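Local coordinates for carboxynorspermidine decarboxylase (Campylobacter jejuni subsp. jejuni 81116, PDB 3N29), which probably decarboxylates carboxynorspermidine to norspermidine with the help of pyridoxal-5'-phosphate, as a beta/alpha-barrel-fold basic amino acid decarboxylase, at residues A142-F147 with N154-R159; A214-F219 with K256-K261. One frame throughout, in Å; residues are numbered along the deposited sequence.

Interaction 1: residues A142-F147 with N154-R159; sequences AQFHKF and NSLGLR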
loop_
_atom_site.group_PDB
_atom_site.type_symbol
_atom_site.label_atom_id
_atom_site.label_comp_id
_atom_site.label_asym_id
_atom_site.label_seq_id
_atom_site.Cartn_x
_atom_site.Cartn_y
_atom_site.Cartn_z
ATOM N N ALA A 142 -16.713 3.769 26.531
ATOM C CA ALA A 142 -17.153 5.072 26.002
ATOM C C ALA A 142 -17.881 4.895 24.664
ATOM O O ALA A 142 -18.979 5.434 24.473
ATOM C CB ALA A 142 -15.987 6.049 25.870
ATOM N N GLN A 143 -17.315 4.100 23.765
ATOM C CA GLN A 143 -17.923 3.903 22.458
ATOM C C GLN A 143 -19.265 3.154 22.628
ATOM O O GLN A 143 -20.278 3.551 22.049
ATOM C CB GLN A 143 -16.970 3.145 21.543
ATOM C CG GLN A 143 -15.864 3.989 20.955
ATOM C CD GLN A 143 -16.144 4.320 19.531
ATOM O OE1 GLN A 143 -16.142 5.479 19.112
ATOM N NE2 GLN A 143 -16.414 3.314 18.788
ATOM N N PHE A 144 -19.273 2.142 23.487
ATOM C CA PHE A 144 -20.500 1.426 23.809
ATOM C C PHE A 144 -21.542 2.418 24.382
ATOM O O PHE A 144 -22.691 2.488 23.904
ATOM C CB PHE A 144 -20.198 0.301 24.768
ATOM C CG PHE A 144 -21.361 -0.209 25.529
ATOM C CD1 PHE A 144 -22.585 -0.500 24.902
ATOM C CD2 PHE A 144 -21.237 -0.443 26.894
ATOM C CE1 PHE A 144 -23.679 -0.973 25.679
ATOM C CE2 PHE A 144 -22.302 -0.924 27.661
ATOM C CZ PHE A 144 -23.513 -1.195 27.046
ATOM N N HIS A 145 -21.152 3.187 25.360
ATOM C CA HIS A 145 -22.136 4.079 25.989
ATOM C C HIS A 145 -22.639 5.136 24.976
ATOM O O HIS A 145 -23.761 5.608 25.067
ATOM C CB HIS A 145 -21.551 4.732 27.221
ATOM C CG HIS A 145 -21.349 3.782 28.368
ATOM N ND1 HIS A 145 -20.399 3.972 29.347
ATOM C CD2 HIS A 145 -21.999 2.647 28.697
ATOM C CE1 HIS A 145 -20.444 2.975 30.210
ATOM N NE2 HIS A 145 -21.416 2.159 29.841
ATOM N N LYS A 146 -21.790 5.555 24.056
ATOM C CA LYS A 146 -22.152 6.613 23.131
ATOM C C LYS A 146 -23.204 6.091 22.112
ATOM O O LYS A 146 -24.091 6.833 21.690
ATOM C CB LYS A 146 -20.926 7.052 22.384
ATOM C CG LYS A 146 -21.029 8.330 21.575
ATOM C CD LYS A 146 -19.736 8.451 20.724
ATOM C CE LYS A 146 -19.587 9.809 20.084
ATOM N NZ LYS A 146 -18.186 10.362 20.284
ATOM N N PHE A 147 -23.063 4.829 21.707
ATOM C CA PHE A 147 -23.852 4.287 20.600
ATOM C C PHE A 147 -24.888 3.270 21.021
ATOM O O PHE A 147 -25.617 2.750 20.182
ATOM C CB PHE A 147 -22.911 3.694 19.553
ATOM C CG PHE A 147 -22.082 4.728 18.856
ATOM C CD1 PHE A 147 -22.705 5.776 18.172
ATOM C CD2 PHE A 147 -20.691 4.665 18.873
ATOM C CE1 PHE A 147 -21.937 6.745 17.522
ATOM C CE2 PHE A 147 -19.924 5.643 18.252
ATOM C CZ PHE A 147 -20.536 6.673 17.569
ATOM N N ASN A 154 -29.459 -4.435 17.554
ATOM C CA ASN A 154 -28.285 -5.256 17.320
ATOM C C ASN A 154 -27.859 -5.962 18.605
ATOM O O ASN A 154 -28.108 -5.467 19.696
ATOM C CB ASN A 154 -27.140 -4.338 16.893
ATOM C CG ASN A 154 -27.555 -3.357 15.817
ATOM O OD1 ASN A 154 -27.763 -2.169 16.088
ATOM N ND2 ASN A 154 -27.642 -3.825 14.608
ATOM N N SER A 155 -27.125 -7.054 18.471
ATOM C CA SER A 155 -26.551 -7.740 19.617
ATOM C C SER A 155 -25.177 -7.171 19.856
ATOM O O SER A 155 -24.314 -7.153 18.964
ATOM C CB SER A 155 -26.419 -9.217 19.302
ATOM O OG SER A 155 -26.069 -9.963 20.431
ATOM N N LEU A 156 -24.985 -6.698 21.052
ATOM C CA LEU A 156 -23.846 -5.845 21.366
ATOM C C LEU A 156 -22.819 -6.661 22.100
ATOM O O LEU A 156 -23.127 -7.461 23.018
ATOM C CB LEU A 156 -24.267 -4.658 22.209
ATOM C CG LEU A 156 -25.326 -3.708 21.672
ATOM C CD1 LEU A 156 -25.494 -2.592 22.737
ATOM C CD2 LEU A 156 -24.991 -3.174 20.260
ATOM N N GLY A 157 -21.575 -6.496 21.671
ATOM C CA GLY A 157 -20.447 -7.142 22.337
ATOM C C GLY A 157 -19.379 -6.129 22.701
ATOM O O GLY A 157 -19.382 -4.972 22.207
ATOM N N LEU A 158 -18.464 -6.558 23.559
ATOM C CA LEU A 158 -17.244 -5.809 23.868
ATOM C C LEU A 158 -15.988 -6.607 23.569
ATOM O O LEU A 158 -15.906 -7.806 23.889
ATOM C CB LEU A 158 -17.202 -5.406 25.333
ATOM C CG LEU A 158 -18.368 -4.516 25.805
ATOM C CD1 LEU A 158 -18.426 -4.488 27.326
ATOM C CD2 LEU A 158 -18.354 -3.069 25.189
ATOM N N ARG A 159 -14.979 -5.920 23.040
ATOM C CA ARG A 159 -13.712 -6.553 22.779
ATOM C C ARG A 159 -12.853 -6.487 24.034
ATOM O O ARG A 159 -12.764 -5.449 24.681
ATOM C CB ARG A 159 -12.999 -5.930 21.596
ATOM C CG ARG A 159 -11.637 -6.560 21.426
ATOM C CD ARG A 159 -11.020 -6.243 20.095
ATOM N NE ARG A 159 -9.742 -6.904 19.833
ATOM C CZ ARG A 159 -9.033 -6.751 18.714
ATOM N NH1 ARG A 159 -9.446 -5.922 17.767
ATOM N NH2 ARG A 159 -7.894 -7.410 18.537
#

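Interaction 2: residues A214-F219 with K256-K261; sequences AVLKVF and KNFSDK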
loop_
_atom_site.group_PDB
_atom_site.type_symbol
_atom_site.label_atom_id
_atom_site.label_comp_id
_atom_site.label_asym_id
_atom_site.label_seq_id
_atom_site.Cartn_x
_atom_site.Cartn_y
_atom_site.Cartn_z
ATOM N N ALA A 214 -3.750 -21.564 24.954
ATOM C CA ALA A 214 -3.018 -20.641 25.861
ATOM C C ALA A 214 -3.767 -19.327 26.035
ATOM O O ALA A 214 -3.882 -18.852 27.154
ATOM C CB ALA A 214 -1.617 -20.363 25.364
ATOM N N VAL A 215 -4.328 -18.775 24.966
ATOM C CA VAL A 215 -5.125 -17.515 25.070
ATOM C C VAL A 215 -6.427 -17.728 25.852
ATOM O O VAL A 215 -6.787 -16.911 26.715
ATOM C CB VAL A 215 -5.428 -16.800 23.685
ATOM C CG1 VAL A 215 -6.318 -15.571 23.915
ATOM C CG2 VAL A 215 -4.118 -16.316 23.004
ATOM N N LEU A 216 -7.097 -18.862 25.623
ATOM C CA LEU A 216 -8.368 -19.138 26.340
ATOM C C LEU A 216 -8.118 -19.268 27.798
ATOM O O LEU A 216 -8.906 -18.790 28.627
ATOM C CB LEU A 216 -9.058 -20.421 25.841
ATOM C CG LEU A 216 -9.786 -20.186 24.520
ATOM C CD1 LEU A 216 -10.244 -21.546 23.934
ATOM C CD2 LEU A 216 -10.978 -19.279 24.648
ATOM N N LYS A 217 -7.022 -19.928 28.145
ATOM C CA LYS A 217 -6.674 -20.014 29.560
ATOM C C LYS A 217 -6.570 -18.635 30.221
ATOM O O LYS A 217 -7.106 -18.444 31.349
ATOM C CB LYS A 217 -5.402 -20.822 29.778
ATOM C CG LYS A 217 -5.549 -22.303 29.382
ATOM C CD LYS A 217 -4.361 -23.161 29.867
ATOM C CE LYS A 217 -4.317 -24.447 29.070
ATOM N NZ LYS A 217 -3.431 -25.528 29.564
ATOM N N VAL A 218 -5.896 -17.689 29.539
ATOM C CA VAL A 218 -5.730 -16.335 30.066
ATOM C C VAL A 218 -7.058 -15.554 30.048
ATOM O O VAL A 218 -7.423 -14.864 30.991
ATOM C CB VAL A 218 -4.621 -15.571 29.315
ATOM C CG1 VAL A 218 -4.496 -14.120 29.884
ATOM C CG2 VAL A 218 -3.320 -16.320 29.411
ATOM N N PHE A 219 -7.808 -15.704 28.983
ATOM C CA PHE A 219 -9.134 -15.082 28.898
ATOM C C PHE A 219 -10.093 -15.538 30.010
ATOM O O PHE A 219 -10.807 -14.702 30.610
ATOM C CB PHE A 219 -9.703 -15.395 27.535
ATOM C CG PHE A 219 -11.103 -14.870 27.306
ATOM C CD1 PHE A 219 -11.358 -13.513 27.267
ATOM C CD2 PHE A 219 -12.156 -15.754 27.082
ATOM C CE1 PHE A 219 -12.677 -13.024 27.019
ATOM C CE2 PHE A 219 -13.466 -15.291 26.824
ATOM C CZ PHE A 219 -13.733 -13.921 26.807
ATOM N N LYS A 256 -15.989 -26.623 21.592
ATOM C CA LYS A 256 -17.124 -27.383 22.183
ATOM C C LYS A 256 -17.172 -27.291 23.748
ATOM O O LYS A 256 -18.229 -27.029 24.363
ATOM C CB LYS A 256 -17.055 -28.824 21.673
ATOM C CG LYS A 256 -18.047 -29.733 22.303
ATOM C CD LYS A 256 -18.473 -30.915 21.382
ATOM C CE LYS A 256 -19.829 -31.421 21.851
ATOM N NZ LYS A 256 -20.400 -32.493 20.965
ATOM N N ASN A 257 -16.039 -27.532 24.398
ATOM C CA ASN A 257 -15.940 -27.371 25.873
ATOM C C ASN A 257 -16.318 -25.969 26.348
ATOM O O ASN A 257 -17.023 -25.773 27.316
ATOM C CB ASN A 257 -14.526 -27.742 26.305
ATOM C CG ASN A 257 -14.255 -29.198 26.062
ATOM O OD1 ASN A 257 -15.194 -29.976 25.958
ATOM N ND2 ASN A 257 -13.007 -29.581 25.974
ATOM N N PHE A 258 -15.876 -24.964 25.617
ATOM C CA PHE A 258 -16.055 -23.617 26.090
ATOM C C PHE A 258 -17.540 -23.304 26.027
ATOM O O PHE A 258 -18.116 -22.724 26.980
ATOM C CB PHE A 258 -15.226 -22.642 25.241
ATOM C CG PHE A 258 -15.207 -21.260 25.770
ATOM C CD1 PHE A 258 -14.163 -20.819 26.566
ATOM C CD2 PHE A 258 -16.229 -20.387 25.488
ATOM C CE1 PHE A 258 -14.170 -19.516 27.057
ATOM C CE2 PHE A 258 -16.220 -19.084 25.983
ATOM C CZ PHE A 258 -15.208 -18.662 26.732
ATOM N N SER A 259 -18.147 -23.689 24.914
ATOM C CA SER A 259 -19.547 -23.497 24.645
ATOM C C SER A 259 -20.413 -24.097 25.765
ATOM O O SER A 259 -21.338 -23.434 26.290
ATOM C CB SER A 259 -19.923 -24.218 23.339
ATOM O OG SER A 259 -21.267 -23.919 23.062
ATOM N N ASP A 260 -20.044 -25.312 26.135
ATOM C CA ASP A 260 -20.818 -26.105 27.112
ATOM C C ASP A 260 -20.644 -25.520 28.513
ATOM O O ASP A 260 -21.599 -25.441 29.293
ATOM C CB ASP A 260 -20.337 -27.548 27.090
ATOM C CG ASP A 260 -20.771 -28.281 25.840
ATOM O OD1 ASP A 260 -21.629 -27.734 25.102
ATOM O OD2 ASP A 260 -20.233 -29.375 25.551
ATOM N N LYS A 261 -19.418 -25.119 28.816
ATOM C CA LYS A 261 -19.059 -24.672 30.157
ATOM C C LYS A 261 -19.868 -23.432 30.480
ATOM O O LYS A 261 -20.437 -23.305 31.573
ATOM C CB LYS A 261 -17.558 -24.384 30.210
ATOM C CG LYS A 261 -17.044 -23.948 31.573
ATOM C CD LYS A 261 -15.549 -23.677 31.577
ATOM C CE LYS A 261 -15.135 -23.168 32.949
ATOM N NZ LYS A 261 -13.681 -22.902 33.025
#

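Interaction 1: residues A142-F147 with N154-R159
Phe144 reaches from helix 141-147 to two leucines of strand 155-159, and these three side chains make the whole contact. All of it is apolar. The ring end of Phe144 meets Leu156, with Phe144 CE1 3.8 Å from Leu156 CD1. The root of the same side chain meets Leu158, where Phe144 CB lies 3.9 Å from Leu158 CD2. A longer approach of 4.2 Å joins Phe144 CG to the same Leu158 CD2. Each leucine thus uses one methyl branch, and both methyls come to the ring obliquely. Each leucine side chain crosses Phe144 at about a right angle. Phe144 has CG anti to its own N (chi1 160°), and this turns the ring off the helix toward the strand.

No hydrogen bond spans the two segments. The backbone of Leu156 pairs with Glu197 and Gly198, and that of Gly157 with Ile136, which holds strand 155-159 in the barrel sheet.

The contact lies within the beta-alpha-beta unit of strand 135-138, helix 141-147 and strand 155-159. It seats the helix against the outside of the parallel barrel. Ile196 touches both Phe144 and Leu158 and extends the apolar cluster. The helix is also packed against Asp287 and Ile366 of the second subunit. With buried carbon atoms alone meeting, the contact depends on van der Waals packing and exclusion of water, and fixes no polar group.

Interaction 2: residues A214-F219 with K256-K261
Leu216 and Phe219 of helix 209-223 meet Phe258 of helix 248-262 on the outside of the beta/alpha barrel. The two helices follow strands 198-200 and 232-234 in the chain, so they are neighbours in the outer layer of this eight-stranded fold. The nearest CA atoms, of Leu216 and Phe258, are 8.9 Å apart. Only side chains bridge that gap, and no hydrogen bond joins the two segments.

The tight part is a buried group of three side chains. Leu216 and Phe219 stand about one helical turn apart, and Phe258 reaches both. The CD2 methyl of Leu216 comes obliquely to the Phe258 ring and lies 4.0 Å from both Phe258 CD1 and Phe258 CE1. Phe219 and Phe258 both have CG anti to their own N (chi1 178° and -172°), which extends each ring away from its helix into the shared interface. The two side chains cross at about a right angle. Toward the barrel, Val233 of strand 232-234 touches both phenylalanines, while Phe235 makes an edge-to-face pair with Phe258 and also touches Leu216.

The outer side is looser and polar. Lys217, Asn257 and Lys261 are exposed, and none of them touches the facing segment. Lys261 NZ does form a salt bridge with Glu220, the residue just after Phe219. This adds a charged link between the two helices beside the apolar group. At the buried side, Phe258 CZ sits at the edge of the Phe219 ring, in its plane, 3.8 Å from Phe219 CE2.

Both interactions involve the helices packed around the barrel, but they are separate clusters. Their centres are about 23 Å apart, their nearest atoms about 7 Å apart, and they do not touch. Interaction 1 joins a helix to a barrel strand, while interaction 2 joins two helices. Along the chain, 142-147 with 154-159 closes before 214-219 with 256-261 opens. Neither includes a residue of the cofactor pocket. The side chains of Leu158 and Phe219 each lie about 13 Å from a bound pyridoxal-5'-phosphate. Strand 198-200 pairs with strand 155-159 and ends in His200 of that pocket. Arg159 NH2 is hydrogen-bonded to the backbone O of His202, another pocket residue.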